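Local coordinates for FAD:protein FMN transferase (Vibrio cholerae, PDB 6NXI), which probably transfers the FMN moiety of FAD to a threonine hydroxyl of a target flavoprotein, using magnesium, at residues S74-T79 with K158-D163; T17-K22 with T34-I39. One frame throughout, in Å; residues are numbered along the deposited sequence.

Interaction 1. Residues S74-T79 with K158-D163. With FAD (flavin-adenine dinucleotide), chain B.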
loop_
_atom_site.group_PDB
_atom_site.type_symbol
_atom_site.label_atom_id
_atom_site.label_comp_id
_atom_site.label_asym_id
_atom_site.label_seq_id
_atom_site.Cartn_x
_atom_site.Cartn_y
_atom_site.Cartn_z
ATOM N N SER A 74 -9.967 -6.991 -15.685
ATOM C CA SER A 74 -9.489 -8.320 -15.279
ATOM C C SER A 74 -10.009 -8.660 -13.881
ATOM O O SER A 74 -10.305 -7.737 -13.077
ATOM C CB SER A 74 -7.994 -8.352 -15.302
ATOM O OG SER A 74 -7.465 -7.477 -14.312
ATOM N N THR A 75 -10.067 -9.955 -13.584
ATOM C CA THR A 75 -10.389 -10.450 -12.232
ATOM C C THR A 75 -9.480 -9.767 -11.217
ATOM O O THR A 75 -9.976 -9.357 -10.140
ATOM C CB THR A 75 -10.202 -11.964 -12.157
ATOM O OG1 THR A 75 -11.081 -12.430 -13.180
ATOM C CG2 THR A 75 -10.528 -12.527 -10.800
ATOM N N GLN A 76 -8.186 -9.643 -11.512
ATOM C CA GLN A 76 -7.232 -9.085 -10.504
ATOM C C GLN A 76 -7.554 -7.614 -10.235
ATOM O O GLN A 76 -7.680 -7.198 -9.084
ATOM C CB GLN A 76 -5.775 -9.246 -10.938
ATOM C CG GLN A 76 -5.331 -10.679 -11.147
ATOM C CD GLN A 76 -5.450 -11.191 -12.557
ATOM O OE1 GLN A 76 -6.420 -10.901 -13.290
ATOM N NE2 GLN A 76 -4.439 -11.966 -12.947
ATOM N N THR A 77 -7.760 -6.823 -11.273
ATOM C CA THR A 77 -8.096 -5.389 -11.077
ATOM C C THR A 77 -9.409 -5.308 -10.293
ATOM O O THR A 77 -9.555 -4.427 -9.418
ATOM C CB THR A 77 -8.220 -4.671 -12.427
ATOM O OG1 THR A 77 -6.984 -4.808 -13.133
ATOM C CG2 THR A 77 -8.578 -3.215 -12.247
ATOM N N LEU A 78 -10.417 -6.107 -10.688
ATOM C CA LEU A 78 -11.709 -6.096 -9.975
ATOM C C LEU A 78 -11.477 -6.373 -8.479
ATOM O O LEU A 78 -12.019 -5.630 -7.666
ATOM C CB LEU A 78 -12.645 -7.120 -10.638
ATOM C CG LEU A 78 -14.139 -6.955 -10.393
ATOM C CD1 LEU A 78 -14.481 -7.074 -8.918
ATOM C CD2 LEU A 78 -14.650 -5.680 -10.980
ATOM N N THR A 79 -10.676 -7.385 -8.131
ATOM C CA THR A 79 -10.415 -7.773 -6.732
ATOM C C THR A 79 -9.821 -6.564 -6.000
ATOM O O THR A 79 -10.243 -6.297 -4.864
ATOM C CB THR A 79 -9.526 -9.006 -6.672
ATOM O OG1 THR A 79 -10.266 -10.046 -7.341
ATOM C CG2 THR A 79 -9.184 -9.385 -5.240
ATOM N N LYS A 158 0.539 -2.461 -4.694
ATOM C CA LYS A 158 1.847 -3.011 -4.263
ATOM C C LYS A 158 1.609 -4.248 -3.368
ATOM O O LYS A 158 2.237 -5.278 -3.595
ATOM C CB LYS A 158 2.662 -1.938 -3.553
ATOM C CG LYS A 158 4.162 -2.022 -3.686
ATOM C CD LYS A 158 4.799 -0.643 -3.447
ATOM C CE LYS A 158 4.687 -0.250 -1.999
ATOM N NZ LYS A 158 5.683 0.768 -1.615
ATOM N N GLY A 159 0.763 -4.131 -2.349
ATOM C CA GLY A 159 0.339 -5.229 -1.462
ATOM C C GLY A 159 -0.214 -6.351 -2.292
ATOM O O GLY A 159 0.068 -7.499 -2.009
ATOM N N TRP A 160 -1.026 -6.017 -3.308
ATOM C CA TRP A 160 -1.571 -7.050 -4.219
ATOM C C TRP A 160 -0.416 -7.811 -4.872
ATOM O O TRP A 160 -0.481 -9.079 -4.878
ATOM C CB TRP A 160 -2.484 -6.411 -5.284
ATOM C CG TRP A 160 -2.940 -7.428 -6.288
ATOM C CD1 TRP A 160 -2.509 -7.521 -7.572
ATOM C CD2 TRP A 160 -3.923 -8.476 -6.115
ATOM N NE1 TRP A 160 -3.135 -8.563 -8.204
ATOM C CE2 TRP A 160 -3.987 -9.177 -7.336
ATOM C CE3 TRP A 160 -4.737 -8.901 -5.061
ATOM C CZ2 TRP A 160 -4.834 -10.265 -7.510
ATOM C CZ3 TRP A 160 -5.565 -9.981 -5.218
ATOM C CH2 TRP A 160 -5.597 -10.672 -6.438
ATOM N N GLY A 161 0.598 -7.114 -5.420
ATOM C CA GLY A 161 1.738 -7.809 -6.080
ATOM C C GLY A 161 2.434 -8.743 -5.068
ATOM O O GLY A 161 2.784 -9.873 -5.412
ATOM N N VAL A 162 2.566 -8.300 -3.819
ATOM C CA VAL A 162 3.196 -9.121 -2.754
ATOM C C VAL A 162 2.388 -10.401 -2.551
ATOM O O VAL A 162 2.969 -11.498 -2.589
ATOM C CB VAL A 162 3.353 -8.354 -1.442
ATOM C CG1 VAL A 162 3.710 -9.306 -0.300
ATOM C CG2 VAL A 162 4.362 -7.222 -1.594
ATOM N N ASP A 163 1.051 -10.270 -2.511
ATOM C CA ASP A 163 0.174 -11.444 -2.334
ATOM C C ASP A 163 0.290 -12.358 -3.541
ATOM O O ASP A 163 0.267 -13.611 -3.365
ATOM C CB ASP A 163 -1.264 -11.003 -2.102
ATOM C CG ASP A 163 -1.552 -10.373 -0.761
ATOM O OD1 ASP A 163 -0.813 -10.642 0.223
ATOM O OD2 ASP A 163 -2.546 -9.653 -0.683
HETATM P PA FAD B . 1.146 4.345 0.444
HETATM O O1A FAD B . 1.355 5.114 1.699
HETATM O O2A FAD B . 0.883 2.893 0.508
HETATM O O5B FAD B . -0.014 5.021 -0.423
HETATM C C5B FAD B . 0.279 6.367 -0.884
HETATM C C4B FAD B . -0.045 6.523 -2.350
HETATM O O4B FAD B . -1.447 6.287 -2.627
HETATM C C3B FAD B . 0.249 7.937 -2.849
HETATM O O3B FAD B . 1.576 8.000 -3.373
HETATM C C2B FAD B . -0.845 8.170 -3.897
HETATM O O2B FAD B . -0.489 7.603 -5.139
HETATM C C1B FAD B . -2.019 7.407 -3.299
HETATM N N9A FAD B . -2.834 8.122 -2.341
HETATM C C8A FAD B . -2.543 9.305 -1.648
HETATM N N7A FAD B . -3.465 9.585 -0.759
HETATM C C5A FAD B . -4.431 8.607 -0.882
HETATM C C6A FAD B . -5.654 8.406 -0.223
HETATM N N6A FAD B . -6.109 9.173 0.783
HETATM N N1A FAD B . -6.341 7.296 -0.560
HETATM C C2A FAD B . -5.872 6.517 -1.556
HETATM N N3A FAD B . -4.727 6.607 -2.245
HETATM C C4A FAD B . -4.050 7.700 -1.855
HETATM N N1 FAD B . 6.070 4.993 -9.497
HETATM C C2 FAD B . 6.834 5.468 -10.541
HETATM O O2 FAD B . 7.590 6.450 -10.370
HETATM N N3 FAD B . 6.821 4.878 -11.764
HETATM C C4 FAD B . 6.032 3.793 -12.046
HETATM O O4 FAD B . 6.019 3.304 -13.167
HETATM C C4X FAD B . 5.203 3.282 -10.993
HETATM N N5 FAD B . 4.423 2.248 -11.237
HETATM C C5X FAD B . 3.630 1.782 -10.215
HETATM C C6 FAD B . 2.770 0.692 -10.460
HETATM C C7 FAD B . 1.944 0.159 -9.493
HETATM C C7M FAD B . 1.050 -1.015 -9.825
HETATM C C8 FAD B . 1.979 0.723 -8.195
HETATM C C8M FAD B . 1.096 0.202 -7.092
HETATM C C9 FAD B . 2.824 1.807 -7.939
HETATM C C9A FAD B . 3.664 2.349 -8.922
HETATM N N10 FAD B . 4.502 3.449 -8.706
HETATM C C10 FAD B . 5.296 3.952 -9.722
HETATM C "C1'" FAD B . 4.619 4.033 -7.352
HETATM C "C2'" FAD B . 3.488 4.911 -6.954
HETATM O "O2'" FAD B . 3.423 6.058 -7.796
HETATM C "C3'" FAD B . 3.696 5.372 -5.501
HETATM O "O3'" FAD B . 4.859 6.155 -5.347
HETATM C "C4'" FAD B . 3.862 4.242 -4.503
HETATM O "O4'" FAD B . 2.969 3.192 -4.837
HETATM C "C5'" FAD B . 3.701 4.725 -3.075
HETATM O "O5'" FAD B . 3.666 3.561 -2.213
HETATM P P FAD B . 3.791 3.756 -0.647
HETATM O O1P FAD B . 4.863 4.689 -0.304
HETATM O O2P FAD B . 3.729 2.329 -0.150
HETATM O O3P FAD B . 2.433 4.550 -0.426
#
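Trp160 of helix 157-171 lays its indole against the first turn of helix 75-90, where Gln76 and Thr79 receive it. This is helix-to-helix packing at the surface of the ApbE fold, carried by one ring. The indole is sent outward with CG anti to the backbone N (chi1 175°). Gln76 crosses the ring at about a right angle, and its CG comes within 3.7 Å of Trp160 CZ2. The chain of Gln76 then bends at chi2 (93°). Its amide leads away from Trp160, and the side chain also touches Glu45 and Gln49 of helix 32-50. Gln76 O lies over one face of the indole. Further along the ring, Thr79 CG2 meets Trp160 CZ3 at 3.7 Å. Thr79 OG1 bonds back to Thr75 O, which fixes the rotation that offers the methyl to the ring. On helix 157-171, Lys158 belongs to the FAD pocket. It has two modelled conformers; in one of them NZ donates to FAD O2P at 2.9 Å. Ser74 is the N-cap of helix 75-90: its OG accepts from Thr77 N at 3.1 Å.

Interaction 2. Residues T17-K22 with T34-I39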
loop_
_atom_site.group_PDB
_atom_site.type_symbol
_atom_site.label_atom_id
_atom_site.label_comp_id
_atom_site.label_asym_id
_atom_site.label_seq_id
_atom_site.Cartn_x
_atom_site.Cartn_y
_atom_site.Cartn_z
ATOM N N THR A 17 10.022 0.841 -8.115
ATOM C CA THR A 17 10.859 0.488 -6.933
ATOM C C THR A 17 11.579 -0.834 -7.250
ATOM O O THR A 17 11.732 -1.182 -8.434
ATOM C CB THR A 17 10.053 0.537 -5.617
ATOM O OG1 THR A 17 10.849 0.269 -4.436
ATOM C CG2 THR A 17 8.840 -0.369 -5.595
ATOM N N THR A 18 11.877 -1.583 -6.200
ATOM C CA THR A 18 12.549 -2.894 -6.315
ATOM C C THR A 18 11.823 -3.875 -5.410
ATOM O O THR A 18 11.186 -3.514 -4.377
ATOM C CB THR A 18 14.046 -2.854 -5.951
ATOM O OG1 THR A 18 14.036 -2.476 -4.577
ATOM C CG2 THR A 18 14.851 -1.951 -6.856
ATOM N N TYR A 19 11.841 -5.125 -5.837
ATOM C CA TYR A 19 11.407 -6.242 -4.986
ATOM C C TYR A 19 12.632 -7.018 -4.485
ATOM O O TYR A 19 13.717 -7.025 -5.100
ATOM C CB TYR A 19 10.466 -7.188 -5.727
ATOM C CG TYR A 19 11.054 -7.983 -6.863
ATOM C CD1 TYR A 19 10.862 -7.604 -8.180
ATOM C CD2 TYR A 19 11.713 -9.182 -6.626
ATOM C CE1 TYR A 19 11.374 -8.358 -9.225
ATOM C CE2 TYR A 19 12.261 -9.922 -7.654
ATOM C CZ TYR A 19 12.093 -9.502 -8.963
ATOM O OH TYR A 19 12.587 -10.262 -9.992
ATOM N N ASN A 20 12.417 -7.664 -3.360
ATOM C CA ASN A 20 13.398 -8.542 -2.698
ATOM C C ASN A 20 12.635 -9.753 -2.206
ATOM O O ASN A 20 11.729 -9.612 -1.406
ATOM C CB ASN A 20 14.144 -7.875 -1.571
ATOM C CG ASN A 20 15.088 -6.817 -2.067
ATOM O OD1 ASN A 20 16.124 -7.118 -2.675
ATOM N ND2 ASN A 20 14.724 -5.568 -1.781
ATOM N N ILE A 21 12.976 -10.911 -2.729
ATOM C CA ILE A 21 12.318 -12.162 -2.320
ATOM C C ILE A 21 13.414 -13.039 -1.722
ATOM O O ILE A 21 14.439 -13.234 -2.381
ATOM C CB ILE A 21 11.577 -12.776 -3.496
ATOM C CG1 ILE A 21 10.446 -11.818 -3.907
ATOM C CG2 ILE A 21 11.100 -14.191 -3.141
ATOM C CD1 ILE A 21 9.983 -12.005 -5.282
ATOM N N LYS A 22 13.202 -13.546 -0.531
ATOM C CA LYS A 22 14.115 -14.516 0.109
ATOM C C LYS A 22 13.333 -15.784 0.388
ATOM O O LYS A 22 12.186 -15.710 0.861
ATOM C CB LYS A 22 14.738 -13.982 1.400
ATOM C CG LYS A 22 15.669 -12.814 1.168
ATOM C CD LYS A 22 16.225 -12.253 2.499
ATOM C CE LYS A 22 17.239 -11.150 2.261
ATOM N NZ LYS A 22 17.945 -10.702 3.485
ATOM N N THR A 34 13.968 -20.220 -12.914
ATOM C CA THR A 34 12.563 -20.548 -13.260
ATOM C C THR A 34 11.630 -19.672 -12.411
ATOM O O THR A 34 10.683 -19.084 -12.937
ATOM C CB THR A 34 12.263 -22.026 -13.015
ATOM O OG1 THR A 34 13.112 -22.758 -13.904
ATOM C CG2 THR A 34 10.808 -22.381 -13.254
ATOM N N LEU A 35 11.886 -19.631 -11.109
ATOM C CA LEU A 35 11.023 -18.860 -10.185
ATOM C C LEU A 35 11.082 -17.385 -10.539
ATOM O O LEU A 35 10.014 -16.729 -10.515
ATOM C CB LEU A 35 11.487 -19.072 -8.741
ATOM C CG LEU A 35 11.318 -20.488 -8.207
ATOM C CD1 LEU A 35 12.064 -20.628 -6.881
ATOM C CD2 LEU A 35 9.857 -20.847 -8.035
ATOM N N GLN A 36 12.265 -16.807 -10.752
ATOM C CA GLN A 36 12.345 -15.351 -10.988
ATOM C C GLN A 36 11.647 -14.990 -12.292
ATOM O O GLN A 36 11.031 -13.937 -12.401
ATOM C CB GLN A 36 13.786 -14.861 -11.057
ATOM C CG GLN A 36 13.892 -13.341 -11.054
ATOM C CD GLN A 36 15.222 -12.865 -10.514
ATOM O OE1 GLN A 36 16.233 -13.534 -10.677
ATOM N NE2 GLN A 36 15.242 -11.678 -9.935
ATOM N N THR A 37 11.756 -15.880 -13.268
ATOM C CA THR A 37 11.119 -15.623 -14.577
ATOM C C THR A 37 9.603 -15.477 -14.389
ATOM O O THR A 37 9.001 -14.550 -14.968
ATOM C CB THR A 37 11.492 -16.727 -15.573
ATOM O OG1 THR A 37 12.890 -16.697 -15.881
ATOM C CG2 THR A 37 10.718 -16.529 -16.856
ATOM N N GLU A 38 8.979 -16.336 -13.608
ATOM C CA GLU A 38 7.515 -16.261 -13.415
ATOM C C GLU A 38 7.183 -15.085 -12.501
ATOM O O GLU A 38 6.196 -14.413 -12.719
ATOM C CB GLU A 38 6.976 -17.568 -12.872
ATOM C CG GLU A 38 5.468 -17.558 -12.768
ATOM C CD GLU A 38 4.672 -17.280 -14.026
ATOM O OE1 GLU A 38 5.229 -17.245 -15.162
ATOM O OE2 GLU A 38 3.469 -17.091 -13.874
ATOM N N ILE A 39 8.007 -14.853 -11.483
ATOM C CA ILE A 39 7.762 -13.700 -10.584
ATOM C C ILE A 39 7.782 -12.423 -11.415
ATOM O O ILE A 39 6.905 -11.578 -11.253
ATOM C CB ILE A 39 8.813 -13.671 -9.462
ATOM C CG1 ILE A 39 8.525 -14.817 -8.494
ATOM C CG2 ILE A 39 8.818 -12.297 -8.795
ATOM C CD1 ILE A 39 9.702 -15.112 -7.590
#
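Strand 17-24 of the large antiparallel sheet carries helix 32-50 on one face, and Tyr19, Ile21, Gln36 and Ile39 make this part of the contact. The single hydrogen bond between the segments runs from Gln36 NE2 to Tyr19 OH, at 3.0 Å. It is nearly straight, with an N-H...O angle of 168°. The phenol oxygen lies in the plane of the Gln36 amide, while the tyrosine ring is turned 70° from that plane. Gln36 reaches it with a chain that runs extended beyond CG. Tyr19 OH is also hydrogen-bonded to Asp40 OD1, one residue past the helical segment. Two groups of the same helix thus grip the buried phenol oxygen.

The arrangement is helix-on-sheet packing. The strand and helix segments run roughly antiparallel, at 143°, with their axes 11.7 Å apart. Tyr19 and Ile21, two residues apart on the strand, both point toward the helix. Strand 17-24 itself is held in the sheet between strands 7-14 and 177-181.

The apolar half of the contact centres on Ile39. Its CG2 branch lies above one face of the Tyr19 ring, offset toward the rim, 4.3 Å from Tyr19 CZ. Ile21 and Ile39 meet tip to tip, with Ile21 CD1 3.7 Å from Ile39 CG2. Leu10 of strand 7-14 adds to this layer by touching Gln36 and Ile39. On helix 157-171, Val165 and Leu169 pack against Ile21.

How the interactions relate
Interaction 2 closes before interaction 1 opens along the chain, and their centres lie 16 Å apart. The nearest atoms are about 5 Å apart, so the two do not touch. Helices 32-50 and 157-171 tie them together. Helix 32-50 packs on strand 17-24 in interaction 2, and further along it touches the start of helix 75-90 in interaction 1. Helix 157-171 bears Trp160 and also reaches Ile21 and Leu35 through later residues. Helices 32-50 and 157-171 both pack on strands of the eight-stranded sheet, and the start of helix 75-90 touches both helices. Interaction 1 includes a residue of the FAD pocket, whereas interaction 2 is structural packing away from the annotated sites.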